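Local coordinates for protein flavodoxin (Fusobacterium nucleatum, PDB 6OHK) that binds flavin mononucleotide and probably carries electrons to a number of redox enzymes, at residues 12-18 with 55-59; 39-43 with 67-71; 83-87 with 116-120; 121-127 with 138-144. The protein carries 1 engineered substitution. One frame throughout, in Å; residues are numbered along the deposited sequence.

Overall arrangement
The four contacts belong to one flavodoxin-like fold, a largely parallel sheet flanked by helices, with FMN held at one end. Contacts 1 and 2 alternate along the chain (12-18, 39-43, 55-59, 67-71) and touch, their centres about 12 Å apart: Trp68 of contact 2 is hydrogen-bonded to Val55 of contact 1. Contacts 3 and 4 follow in sequence and also touch, with centres about 15 Å apart, through Leu87 and Leu143 on the adjacent strands 84-90 and 139-145. Strand 51-59 pairs with strand 84-90 and so joins the two halves; the centres of contacts 2 and 4 lie about 25 Å apart. Only contact 1 holds the FMN phosphate.

Contact 1 (12-18 with 55-59); sequences ATLTGTT and VTPTY. Engineered in segment 12-18: Gly16 (natural residue Lys). With FMN (flavin mononucleotide), chain B.
Ala12 leaves strand 7-11 extended and lies nearest Thr56, 5.6 Å between CA atoms; its N makes a weak hydrogen bond to Val55 O (3.5 Å), and Ala12 O rests 3.2 Å from Pro57 CD. From here the chain wraps round the FMN phosphate. Thr13 (chi1 t) gives its OG1 proton to FMN O1P (2.7 Å) and accepts from Gly16 N (2.8 Å), an ST motif. Leu14 N reaches FMN O2P at 2.9 Å, while Leu14 CD2 packs 3.8 Å from Tyr59 CZ. Thr15 (chi1 p) binds through N to O2P (3.1 Å) and through OG1 to O3P (2.6 Å); water 1 links Thr15 OG1 and Tyr59 OH, 2.7 Å from each. Gly16, engineered in place of Lys, is the N-cap residue. Thr17 N and OG1 bind O3P (2.9 and 2.8 Å), and Thr18 N and OG1 bind O1P (2.9 and 2.7 Å), both side chains in m; Thr18 CG2 meets Val55 CG1 at 3.5 Å. From strand 51-59, Tyr59 (m) donates from OH to O2P (2.6 Å), and Thr58 N and O bracket the ribityl O2' (3.2 and 2.7 Å). This is the flavodoxin phosphate-binding loop, where a helix N-terminus holds the phosphate. Strand 51-59 runs between strands 7-11 and 84-90, and Thr18, starting helix 17-28, packs on Tyr11 and Leu90.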
loop_
_atom_site.group_PDB
_atom_site.type_symbol
_atom_site.label_atom_id
_atom_site.label_comp_id
_atom_site.label_asym_id
_atom_site.label_seq_id
_atom_site.Cartn_x
_atom_site.Cartn_y
_atom_site.Cartn_z
ATOM N N ALA A 12 -3.553 -3.822 -7.505
ATOM C CA ALA A 12 -4.461 -4.800 -8.069
ATOM C C ALA A 12 -5.867 -4.362 -7.731
ATOM O O ALA A 12 -6.080 -3.623 -6.781
ATOM C CB ALA A 12 -4.197 -6.187 -7.488
ATOM N N THR A 13 -6.836 -4.873 -8.484
ATOM C CA THR A 13 -8.247 -4.551 -8.227
ATOM C C THR A 13 -9.129 -5.687 -8.698
ATOM O O THR A 13 -8.825 -6.315 -9.711
ATOM C CB THR A 13 -8.656 -3.242 -8.917
ATOM O OG1 THR A 13 -9.969 -2.856 -8.506
ATOM C CG2 THR A 13 -8.657 -3.373 -10.426
ATOM N N LEU A 14 -10.205 -5.973 -7.954
ATOM C CA LEU A 14 -11.247 -6.861 -8.476
ATOM C C LEU A 14 -12.394 -6.068 -9.079
ATOM O O LEU A 14 -12.744 -6.279 -10.249
ATOM C CB LEU A 14 -11.764 -7.790 -7.388
ATOM C CG LEU A 14 -12.848 -8.769 -7.850
ATOM C CD1 LEU A 14 -12.327 -9.774 -8.867
ATOM C CD2 LEU A 14 -13.473 -9.461 -6.639
ATOM N N THR A 15 -12.992 -5.165 -8.311
ATOM C CA THR A 15 -14.166 -4.443 -8.769
ATOM C C THR A 15 -13.951 -2.975 -9.068
ATOM O O THR A 15 -14.938 -2.267 -9.349
ATOM C CB THR A 15 -15.348 -4.669 -7.825
ATOM O OG1 THR A 15 -14.990 -4.435 -6.458
ATOM C CG2 THR A 15 -15.883 -6.086 -7.937
ATOM N N GLY A 16 -12.715 -2.490 -9.072
ATOM C CA GLY A 16 -12.407 -1.166 -9.558
ATOM C C GLY A 16 -12.201 -0.109 -8.519
ATOM O O GLY A 16 -11.708 0.972 -8.861
ATOM N N THR A 17 -12.511 -0.360 -7.260
ATOM C CA THR A 17 -12.391 0.704 -6.268
ATOM C C THR A 17 -10.949 1.163 -6.159
ATOM O O THR A 17 -10.660 2.365 -6.058
ATOM C CB THR A 17 -12.861 0.204 -4.897
ATOM O OG1 THR A 17 -14.129 -0.445 -5.007
ATOM C CG2 THR A 17 -12.981 1.356 -3.925
ATOM N N THR A 18 -10.022 0.213 -6.167
ATOM C CA THR A 18 -8.611 0.535 -6.016
ATOM C C THR A 18 -8.121 1.443 -7.137
ATOM O O THR A 18 -7.211 2.260 -6.906
ATOM C CB THR A 18 -7.800 -0.763 -5.930
ATOM O OG1 THR A 18 -8.200 -1.507 -4.790
ATOM C CG2 THR A 18 -6.349 -0.469 -5.738
ATOM N N VAL A 55 -0.306 -1.190 -3.423
ATOM C CA VAL A 55 -1.717 -0.979 -3.094
ATOM C C VAL A 55 -2.487 -2.270 -3.318
ATOM O O VAL A 55 -2.394 -2.883 -4.382
ATOM C CB VAL A 55 -2.312 0.127 -3.980
ATOM C CG1 VAL A 55 -3.733 0.444 -3.536
ATOM C CG2 VAL A 55 -1.429 1.366 -4.025
ATOM N N THR A 56 -3.277 -2.672 -2.335
ATOM C CA THR A 56 -4.153 -3.828 -2.523
ATOM C C THR A 56 -5.459 -3.687 -1.752
ATOM O O THR A 56 -5.446 -3.262 -0.599
ATOM C CB THR A 56 -3.459 -5.149 -2.132
ATOM O OG1 THR A 56 -4.283 -6.264 -2.510
ATOM C CG2 THR A 56 -3.135 -5.216 -0.635
ATOM N N PRO A 57 -6.579 -4.086 -2.347
ATOM C CA PRO A 57 -7.765 -4.410 -1.554
ATOM C C PRO A 57 -7.564 -5.726 -0.828
ATOM O O PRO A 57 -6.626 -6.472 -1.059
ATOM C CB PRO A 57 -8.853 -4.509 -2.616
ATOM C CG PRO A 57 -8.118 -5.089 -3.819
ATOM C CD PRO A 57 -6.751 -4.429 -3.774
ATOM N N THR A 58 -8.484 -6.038 0.066
ATOM C CA THR A 58 -8.416 -7.243 0.887
ATOM C C THR A 58 -9.567 -8.161 0.511
ATOM O O THR A 58 -10.709 -7.715 0.351
ATOM C CB THR A 58 -8.577 -6.860 2.339
ATOM O OG1 THR A 58 -7.816 -5.682 2.612
ATOM C CG2 THR A 58 -8.271 -8.000 3.280
ATOM N N TYR A 59 -9.252 -9.447 0.421
ATOM C CA TYR A 59 -10.231 -10.478 0.117
ATOM C C TYR A 59 -9.863 -11.710 0.928
ATOM O O TYR A 59 -8.795 -11.797 1.533
ATOM C CB TYR A 59 -10.239 -10.804 -1.385
ATOM C CG TYR A 59 -10.895 -9.714 -2.204
ATOM C CD1 TYR A 59 -12.268 -9.586 -2.210
ATOM C CD2 TYR A 59 -10.150 -8.750 -2.882
ATOM C CE1 TYR A 59 -12.875 -8.578 -2.894
ATOM C CE2 TYR A 59 -10.763 -7.752 -3.579
ATOM C CZ TYR A 59 -12.122 -7.669 -3.591
ATOM O OH TYR A 59 -12.836 -6.690 -4.241
HETATM N N1 FMN B . -12.179 -5.971 3.333
HETATM C C2 FMN B . -11.335 -6.135 4.442
HETATM O O2 FMN B . -10.920 -5.203 5.047
HETATM N N3 FMN B . -11.017 -7.480 4.843
HETATM C C4 FMN B . -11.472 -8.616 4.232
HETATM O O4 FMN B . -11.119 -9.693 4.665
HETATM C C4A FMN B . -12.342 -8.422 3.125
HETATM N N5 FMN B . -12.849 -9.540 2.467
HETATM C C5A FMN B . -13.765 -9.273 1.412
HETATM C C6 FMN B . -14.407 -10.368 0.803
HETATM C C7 FMN B . -15.290 -10.157 -0.237
HETATM C C7M FMN B . -15.856 -11.441 -0.864
HETATM C C8 FMN B . -15.626 -8.866 -0.618
HETATM C C8M FMN B . -16.569 -8.684 -1.789
HETATM C C9 FMN B . -14.996 -7.781 -0.012
HETATM C C9A FMN B . -14.102 -7.988 1.008
HETATM N N10 FMN B . -13.456 -6.844 1.629
HETATM C C10 FMN B . -12.637 -7.099 2.709
HETATM C "C1'" FMN B . -13.764 -5.481 1.201
HETATM C "C2'" FMN B . -12.993 -5.107 -0.101
HETATM O "O2'" FMN B . -11.589 -5.202 0.061
HETATM C "C3'" FMN B . -13.320 -3.648 -0.464
HETATM O "O3'" FMN B . -14.679 -3.609 -0.851
HETATM C "C4'" FMN B . -12.449 -3.000 -1.539
HETATM O "O4'" FMN B . -12.802 -1.624 -1.625
HETATM C "C5'" FMN B . -12.602 -3.652 -2.907
HETATM O "O5'" FMN B . -11.619 -3.092 -3.762
HETATM P P FMN B . -11.663 -3.377 -5.344
HETATM O O1P FMN B . -10.482 -2.591 -5.868
HETATM O O2P FMN B . -11.554 -4.837 -5.622
HETATM O O3P FMN B . -12.997 -2.824 -5.861
HETATM O O HOH W 1 -15.525 -6.279 -4.518
#

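Contact 2 (39-43 with 67-71); sequences VKNGV and AWMNN
Val39, Asn71 and Val43 account for most of the buried surface. Val39 (chi1 m), in a 3-10 turn at 39-40, sets CG2 over the indole of Trp68, 3.8 Å from the centroid of the five-membered ring and 7° off its normal, a CH-pi contact; the same CG2 lies 3.9 Å from Ala67 CB. Trp68 takes chi1 m with chi2 113°, and its NE1 is hydrogen-bonded to Val55 O. Asn71 (chi1 m, chi2 -64°) turns its amide back on its own segment, ND2 donating to Ala67 O at 2.8 Å, and two waters carry it across: water 2 bridges Asn71 ND2 and Val39 O (2.9 Å each), water 3 bridges Asn71 OD1 (3.0 Å) and Val43 N (2.9 Å). Val43 (chi1 m) brings CG1 to 3.7 Å from Asn71 CB and 4.0 Å from Trp68 CZ3. The closest CA pairs are Lys40-Ala67 (5.2 Å) and Val43-Asn71 (6.8 Å), though CB of Lys40 points away. Gly42, at phi/psi 102/177, lets the chain swing out of the turn closed by Gly42 N to Val39 O (2.9 Å). The loop after strand 34-38 thus packs on helix 66-69, which follows strand 51-59 and its hairpin, at the edge of the flavodoxin alpha/beta sandwich.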
loop_
_atom_site.group_PDB
_atom_site.type_symbol
_atom_site.label_atom_id
_atom_site.label_comp_id
_atom_site.label_asym_id
_atom_site.label_seq_id
_atom_site.Cartn_x
_atom_site.Cartn_y
_atom_site.Cartn_z
ATOM N N VAL A 39 -0.579 -5.366 -11.105
ATOM C CA VAL A 39 0.166 -6.603 -10.884
ATOM C C VAL A 39 -0.511 -7.838 -11.467
ATOM O O VAL A 39 0.083 -8.923 -11.443
ATOM C CB VAL A 39 0.575 -6.792 -9.412
ATOM C CG1 VAL A 39 1.459 -5.636 -8.987
ATOM C CG2 VAL A 39 -0.612 -6.970 -8.503
ATOM N N LYS A 40 -1.695 -7.690 -12.061
ATOM C CA LYS A 40 -2.157 -8.772 -12.928
ATOM C C LYS A 40 -1.180 -9.020 -14.056
ATOM O O LYS A 40 -1.213 -10.106 -14.658
ATOM C CB LYS A 40 -3.543 -8.502 -13.484
ATOM C CG LYS A 40 -3.642 -7.474 -14.539
ATOM C CD LYS A 40 -5.141 -7.238 -14.761
ATOM C CE LYS A 40 -5.462 -6.337 -15.886
ATOM N NZ LYS A 40 -6.948 -6.407 -16.191
ATOM N N ASN A 41 -0.330 -8.054 -14.374
ATOM C CA ASN A 41 0.711 -8.190 -15.380
ATOM C C ASN A 41 2.056 -8.539 -14.785
ATOM O O ASN A 41 3.072 -8.438 -15.485
ATOM C CB ASN A 41 0.792 -6.899 -16.186
ATOM C CG ASN A 41 -0.489 -6.626 -16.915
ATOM O OD1 ASN A 41 -1.014 -7.527 -17.616
ATOM N ND2 ASN A 41 -1.053 -5.447 -16.740
ATOM N N GLY A 42 2.095 -8.931 -13.517
ATOM C CA GLY A 42 3.315 -9.356 -12.859
ATOM C C GLY A 42 3.896 -8.287 -11.946
ATOM O O GLY A 42 3.400 -7.163 -11.832
ATOM N N VAL A 43 4.988 -8.664 -11.284
ATOM C CA VAL A 43 5.665 -7.809 -10.307
ATOM C C VAL A 43 7.107 -7.525 -10.660
ATOM O O VAL A 43 7.826 -6.916 -9.852
ATOM C CB VAL A 43 5.565 -8.348 -8.863
ATOM C CG1 VAL A 43 4.142 -8.400 -8.404
ATOM C CG2 VAL A 43 6.248 -9.728 -8.756
ATOM N N ALA A 67 -3.887 -11.387 -7.487
ATOM C CA ALA A 67 -2.724 -11.084 -8.318
ATOM C C ALA A 67 -1.499 -10.783 -7.479
ATOM O O ALA A 67 -0.384 -11.084 -7.898
ATOM C CB ALA A 67 -3.024 -9.932 -9.257
ATOM N N TRP A 68 -1.659 -10.208 -6.289
ATOM C CA TRP A 68 -0.547 -10.110 -5.357
ATOM C C TRP A 68 -0.218 -11.482 -4.770
ATOM O O TRP A 68 0.959 -11.878 -4.751
ATOM C CB TRP A 68 -0.866 -9.127 -4.225
ATOM C CG TRP A 68 -0.720 -7.693 -4.543
ATOM C CD1 TRP A 68 -1.719 -6.769 -4.624
ATOM C CD2 TRP A 68 0.495 -7.012 -4.811
ATOM N NE1 TRP A 68 -1.174 -5.527 -4.908
ATOM C CE2 TRP A 68 0.182 -5.657 -5.027
ATOM C CE3 TRP A 68 1.827 -7.414 -4.878
ATOM C CZ2 TRP A 68 1.157 -4.712 -5.264
ATOM C CZ3 TRP A 68 2.794 -6.482 -5.122
ATOM C CH2 TRP A 68 2.451 -5.143 -5.334
ATOM N N MET A 69 -1.221 -12.212 -4.281
ATOM C CA MET A 69 -0.947 -13.484 -3.615
ATOM C C MET A 69 -0.212 -14.439 -4.546
ATOM O O MET A 69 0.715 -15.142 -4.120
ATOM C CB MET A 69 -2.251 -14.108 -3.107
ATOM C CG MET A 69 -3.012 -13.255 -2.108
ATOM S SD MET A 69 -2.079 -12.828 -0.601
ATOM C CE MET A 69 -1.932 -14.415 0.182
ATOM N N ASN A 70 -0.583 -14.456 -5.813
ATOM C CA ASN A 70 0.046 -15.369 -6.755
ATOM C C ASN A 70 1.485 -14.994 -7.037
ATOM O O ASN A 70 2.254 -15.825 -7.554
ATOM C CB ASN A 70 -0.731 -15.379 -8.065
ATOM C CG ASN A 70 -2.051 -16.078 -7.954
ATOM O OD1 ASN A 70 -2.287 -16.836 -7.033
ATOM N ND2 ASN A 70 -2.948 -15.774 -8.881
ATOM N N ASN A 71 1.879 -13.757 -6.735
ATOM C CA ASN A 71 3.210 -13.236 -7.011
ATOM C C ASN A 71 4.059 -13.097 -5.773
ATOM O O ASN A 71 5.131 -12.497 -5.857
ATOM C CB ASN A 71 3.092 -11.902 -7.741
ATOM C CG ASN A 71 2.847 -12.099 -9.188
ATOM O OD1 ASN A 71 3.722 -12.649 -9.865
ATOM N ND2 ASN A 71 1.723 -11.657 -9.699
HETATM O O HOH W 2 0.351 -11.665 -12.226
HETATM O O HOH W 3 5.715 -11.445 -11.709
#

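Contact 3 (83-87 with 116-120); sequences KVVGL and GKVVG
Parallel strands of a beta-alpha-beta unit meet here: strand 84-90 leads through helix 103-113 to strand 117-118. Residues 83-87 and 116-119 are extended, their end-to-end directions 48° apart, with Val84 beside Lys117 (CA-CA 5.0 Å) and Val85 beside Val118 (4.8 Å); Gly120 turns off at positive phi. The ladder has three bonds: Lys117 N to Lys83 O (3.1 Å), Val85 N to Lys117 O (2.9 Å) and Val119 N to Val85 O (2.9 Å). Lys117 and Val85 thus each use both N and O. Val84 and Gly86 turn their backbone groups the other way, to Leu52 and Leu54 of strand 51-59 and to Glu50 just before it. A CA-H...O contact, Val118 CA to Val85 O (3.2 Å), reinforces the ladder. Of the lysines, Lys83 NZ bonds to the carbonyls of Glu47 and Phe49, and Lys117 NZ forms a salt bridge with Glu168. On one face Val84 CG1 (chi1 t) meets Val119 CG2 (chi1 m) at 3.7 Å; on the other, Val85 and Val118, both t, pack against Val111 of helix 103-113. At Val119 O a single water takes over: water 4 accepts from Leu87 N at 2.8 Å and donates to Val119 O at 2.7 Å.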
loop_
_atom_site.group_PDB
_atom_site.type_symbol
_atom_site.label_atom_id
_atom_site.label_comp_id
_atom_site.label_asym_id
_atom_site.label_seq_id
_atom_site.Cartn_x
_atom_site.Cartn_y
_atom_site.Cartn_z
ATOM N N LYS A 83 15.392 0.198 -0.702
ATOM C CA LYS A 83 14.084 0.631 -1.157
ATOM C C LYS A 83 13.263 1.165 -0.011
ATOM O O LYS A 83 13.387 0.734 1.134
ATOM C CB LYS A 83 13.349 -0.484 -1.884
ATOM C CG LYS A 83 14.115 -1.048 -3.080
ATOM C CD LYS A 83 13.169 -1.925 -3.903
ATOM C CE LYS A 83 13.880 -2.705 -5.008
ATOM N NZ LYS A 83 14.601 -1.809 -5.956
ATOM N N VAL A 84 12.405 2.124 -0.341
ATOM C CA VAL A 84 11.522 2.787 0.595
ATOM C C VAL A 84 10.105 2.565 0.092
ATOM O O VAL A 84 9.784 2.933 -1.047
ATOM C CB VAL A 84 11.842 4.285 0.660
ATOM C CG1 VAL A 84 10.941 4.964 1.668
ATOM C CG2 VAL A 84 13.311 4.499 1.020
ATOM N N VAL A 85 9.262 1.941 0.915
ATOM C CA VAL A 85 7.974 1.422 0.464
ATOM C C VAL A 85 6.857 1.938 1.350
ATOM O O VAL A 85 6.928 1.802 2.585
ATOM C CB VAL A 85 7.998 -0.104 0.508
ATOM C CG1 VAL A 85 6.726 -0.687 -0.051
ATOM C CG2 VAL A 85 9.213 -0.648 -0.222
ATOM N N GLY A 86 5.817 2.475 0.734
ATOM C CA GLY A 86 4.553 2.731 1.409
ATOM C C GLY A 86 3.507 1.730 0.956
ATOM O O GLY A 86 3.442 1.397 -0.230
ATOM N N LEU A 87 2.692 1.258 1.897
ATOM C CA LEU A 87 1.645 0.280 1.658
ATOM C C LEU A 87 0.287 0.927 1.831
ATOM O O LEU A 87 0.076 1.676 2.802
ATOM C CB LEU A 87 1.793 -0.858 2.662
ATOM C CG LEU A 87 3.137 -1.530 2.685
ATOM C CD1 LEU A 87 3.165 -2.554 3.829
ATOM C CD2 LEU A 87 3.469 -2.206 1.367
ATOM N N GLY A 116 14.074 -3.998 2.915
ATOM C CA GLY A 116 13.502 -2.694 2.645
ATOM C C GLY A 116 13.024 -2.006 3.892
ATOM O O GLY A 116 12.958 -2.586 4.981
ATOM N N LYS A 117 12.644 -0.758 3.717
ATOM C CA LYS A 117 12.082 0.059 4.773
ATOM C C LYS A 117 10.635 0.374 4.425
ATOM O O LYS A 117 10.386 0.875 3.332
ATOM C CB LYS A 117 12.905 1.366 4.793
ATOM C CG LYS A 117 12.629 2.308 5.900
ATOM C CD LYS A 117 13.549 3.532 5.835
ATOM C CE LYS A 117 13.422 4.250 7.186
ATOM N NZ LYS A 117 14.327 5.416 7.322
ATOM N N VAL A 118 9.707 0.164 5.352
ATOM C CA VAL A 118 8.308 0.536 5.173
ATOM C C VAL A 118 8.067 1.828 5.923
ATOM O O VAL A 118 8.401 1.937 7.117
ATOM C CB VAL A 118 7.354 -0.569 5.657
ATOM C CG1 VAL A 118 5.907 -0.101 5.540
ATOM C CG2 VAL A 118 7.604 -1.812 4.826
ATOM N N VAL A 119 7.519 2.808 5.247
ATOM C CA VAL A 119 7.268 4.126 5.800
ATOM C C VAL A 119 5.775 4.432 5.748
ATOM O O VAL A 119 5.015 3.740 5.079
ATOM C CB VAL A 119 8.084 5.196 5.042
ATOM C CG1 VAL A 119 9.588 4.952 5.212
ATOM C CG2 VAL A 119 7.732 5.209 3.560
ATOM N N GLY A 120 5.350 5.483 6.444
ATOM C CA GLY A 120 3.954 5.851 6.407
ATOM C C GLY A 120 3.039 4.993 7.253
ATOM O O GLY A 120 1.923 4.686 6.835
HETATM O O HOH W 4 3.234 1.719 4.637
#

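Contact 4 (121-127 with 138-144); sequences FTSTDGY and GKFIGLA
Residues 121-123, extended, run antiparallel to 138-144 at a single bridge, the hydrogen-bonded pair Thr122-Phe140 (CA-CA 5.1 Å; Thr122 N to Phe140 O 3.0 Å, Phe140 N to Thr122 O 2.9 Å). A type II turn, closed by Tyr127 N to Thr124 O (3.2 Å), has Gly126 at positive phi. In the partner, Gly138 has positive phi, and strand residues 139-140 and 143-144 are interrupted at Ile141-Gly142. Thr122 (chi1 p) gives OG1 to Gly142 O (2.7 Å), and Tyr127 (m) OH to Ala144 O (2.6 Å); water 5 joins both hydroxyls and Ala144 N. Phe140 (m) directs its edge at the Tyr127 face, a T-shaped pair (centroids 5.2 Å, planes 85°), while Thr124 CG2 sits 3.7 Å above the Phe140 centroid and Ile141 CA 3.9 Å from that of Phe121. The loop is consistent with the insertion splitting the last strand of long-chain flavodoxins. Leu143 is hydrogen-bonded through its backbone to Leu87 and Gly89 of strand 84-90; Trp161 of helix 154-166 packs on Thr122.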
loop_
_atom_site.group_PDB
_atom_site.type_symbol
_atom_site.label_atom_id
_atom_site.label_comp_id
_atom_site.label_asym_id
_atom_site.label_seq_id
_atom_site.Cartn_x
_atom_site.Cartn_y
_atom_site.Cartn_z
ATOM N N PHE A 121 3.481 4.606 8.435
ATOM C CA PHE A 121 2.538 4.050 9.402
ATOM C C PHE A 121 1.495 5.117 9.753
ATOM O O PHE A 121 1.741 6.317 9.678
ATOM C CB PHE A 121 3.257 3.600 10.677
ATOM C CG PHE A 121 4.036 2.347 10.563
ATOM C CD1 PHE A 121 4.337 1.747 9.359
ATOM C CD2 PHE A 121 4.474 1.734 11.740
ATOM C CE1 PHE A 121 5.060 0.574 9.345
ATOM C CE2 PHE A 121 5.201 0.581 11.728
ATOM C CZ PHE A 121 5.516 -0.018 10.518
ATOM N N THR A 122 0.300 4.678 10.133
ATOM C CA THR A 122 -0.806 5.587 10.383
ATOM C C THR A 122 -1.473 5.277 11.718
ATOM O O THR A 122 -1.415 4.162 12.236
ATOM C CB THR A 122 -1.855 5.568 9.259
ATOM O OG1 THR A 122 -2.433 4.256 9.122
ATOM C CG2 THR A 122 -1.242 6.025 7.921
ATOM N N SER A 123 -2.104 6.308 12.263
ATOM C CA SER A 123 -2.834 6.161 13.510
ATOM C C SER A 123 -4.088 5.323 13.324
ATOM O O SER A 123 -4.793 5.441 12.318
ATOM C CB SER A 123 -3.244 7.551 13.972
ATOM O OG SER A 123 -4.080 7.459 15.114
ATOM N N THR A 124 -4.409 4.525 14.342
ATOM C CA THR A 124 -5.681 3.808 14.375
ATOM C C THR A 124 -6.865 4.672 14.830
ATOM O O THR A 124 -7.993 4.180 14.856
ATOM C CB THR A 124 -5.594 2.560 15.267
ATOM O OG1 THR A 124 -5.367 2.955 16.631
ATOM C CG2 THR A 124 -4.469 1.638 14.834
ATOM N N ASP A 125 -6.660 5.940 15.142
ATOM C CA ASP A 125 -7.766 6.789 15.566
ATOM C C ASP A 125 -8.812 6.899 14.461
ATOM O O ASP A 125 -8.489 7.122 13.294
ATOM C CB ASP A 125 -7.258 8.199 15.891
ATOM C CG ASP A 125 -6.414 8.267 17.152
ATOM O OD1 ASP A 125 -6.285 7.250 17.857
ATOM O OD2 ASP A 125 -5.880 9.370 17.419
ATOM N N GLY A 126 -10.080 6.770 14.842
ATOM C CA GLY A 126 -11.190 6.903 13.922
ATOM C C GLY A 126 -11.520 5.646 13.174
ATOM O O GLY A 126 -12.377 5.681 12.288
ATOM N N TYR A 127 -10.857 4.543 13.481
ATOM C CA TYR A 127 -11.158 3.245 12.905
ATOM C C TYR A 127 -11.753 2.344 13.969
ATOM O O TYR A 127 -11.466 2.484 15.162
ATOM C CB TYR A 127 -9.897 2.586 12.378
ATOM C CG TYR A 127 -9.267 3.253 11.203
ATOM C CD1 TYR A 127 -9.639 2.915 9.910
ATOM C CD2 TYR A 127 -8.272 4.204 11.368
ATOM C CE1 TYR A 127 -9.014 3.497 8.825
ATOM C CE2 TYR A 127 -7.653 4.785 10.293
ATOM C CZ TYR A 127 -8.015 4.439 9.029
ATOM O OH TYR A 127 -7.343 5.052 7.996
ATOM N N GLY A 138 2.161 -0.004 17.611
ATOM C CA GLY A 138 0.961 0.728 17.945
ATOM C C GLY A 138 0.265 1.441 16.812
ATOM O O GLY A 138 -0.713 2.154 17.061
ATOM N N LYS A 139 0.725 1.267 15.564
ATOM C CA LYS A 139 0.166 1.963 14.412
ATOM C C LYS A 139 -0.169 0.958 13.324
ATOM O O LYS A 139 0.406 -0.124 13.274
ATOM C CB LYS A 139 1.161 2.974 13.864
ATOM C CG LYS A 139 1.348 4.180 14.813
ATOM C CD LYS A 139 2.134 5.300 14.153
ATOM C CE LYS A 139 2.222 6.506 15.060
ATOM N NZ LYS A 139 3.027 7.596 14.443
ATOM N N PHE A 140 -1.088 1.332 12.436
ATOM C CA PHE A 140 -1.238 0.553 11.217
ATOM C C PHE A 140 0.024 0.670 10.363
ATOM O O PHE A 140 0.621 1.743 10.266
ATOM C CB PHE A 140 -2.426 1.072 10.416
ATOM C CG PHE A 140 -3.776 0.698 10.954
ATOM C CD1 PHE A 140 -4.055 -0.568 11.473
ATOM C CD2 PHE A 140 -4.815 1.626 10.867
ATOM C CE1 PHE A 140 -5.338 -0.891 11.928
ATOM C CE2 PHE A 140 -6.095 1.294 11.315
ATOM C CZ PHE A 140 -6.342 0.046 11.830
ATOM N N ILE A 141 0.397 -0.449 9.729
ATOM C CA ILE A 141 1.627 -0.544 8.958
ATOM C C ILE A 141 1.543 0.126 7.585
ATOM O O ILE A 141 2.514 0.046 6.812
ATOM C CB ILE A 141 2.087 -2.001 8.830
ATOM C CG1 ILE A 141 1.051 -2.870 8.084
ATOM C CG2 ILE A 141 2.423 -2.552 10.218
ATOM C CD1 ILE A 141 1.340 -4.312 8.038
ATOM N N GLY A 142 0.451 0.807 7.284
ATOM C CA GLY A 142 0.314 1.551 6.048
ATOM C C GLY A 142 -0.929 2.393 6.113
ATOM O O GLY A 142 -1.554 2.544 7.173
ATOM N N LEU A 143 -1.323 2.896 4.963
ATOM C CA LEU A 143 -2.544 3.663 4.841
ATOM C C LEU A 143 -3.724 2.722 4.699
ATOM O O LEU A 143 -3.719 1.856 3.814
ATOM C CB LEU A 143 -2.440 4.550 3.613
ATOM C CG LEU A 143 -3.586 5.493 3.354
ATOM C CD1 LEU A 143 -3.755 6.473 4.511
ATOM C CD2 LEU A 143 -3.405 6.188 2.059
ATOM N N ALA A 144 -4.732 2.884 5.556
ATOM C CA ALA A 144 -5.895 1.995 5.593
ATOM C C ALA A 144 -7.114 2.766 5.116
ATOM O O ALA A 144 -7.542 3.732 5.770
ATOM C CB ALA A 144 -6.079 1.458 7.012
HETATM O O HOH W 5 -4.620 5.008 7.674
HETATM O O HOH W 6 -2.359 4.367 16.465
#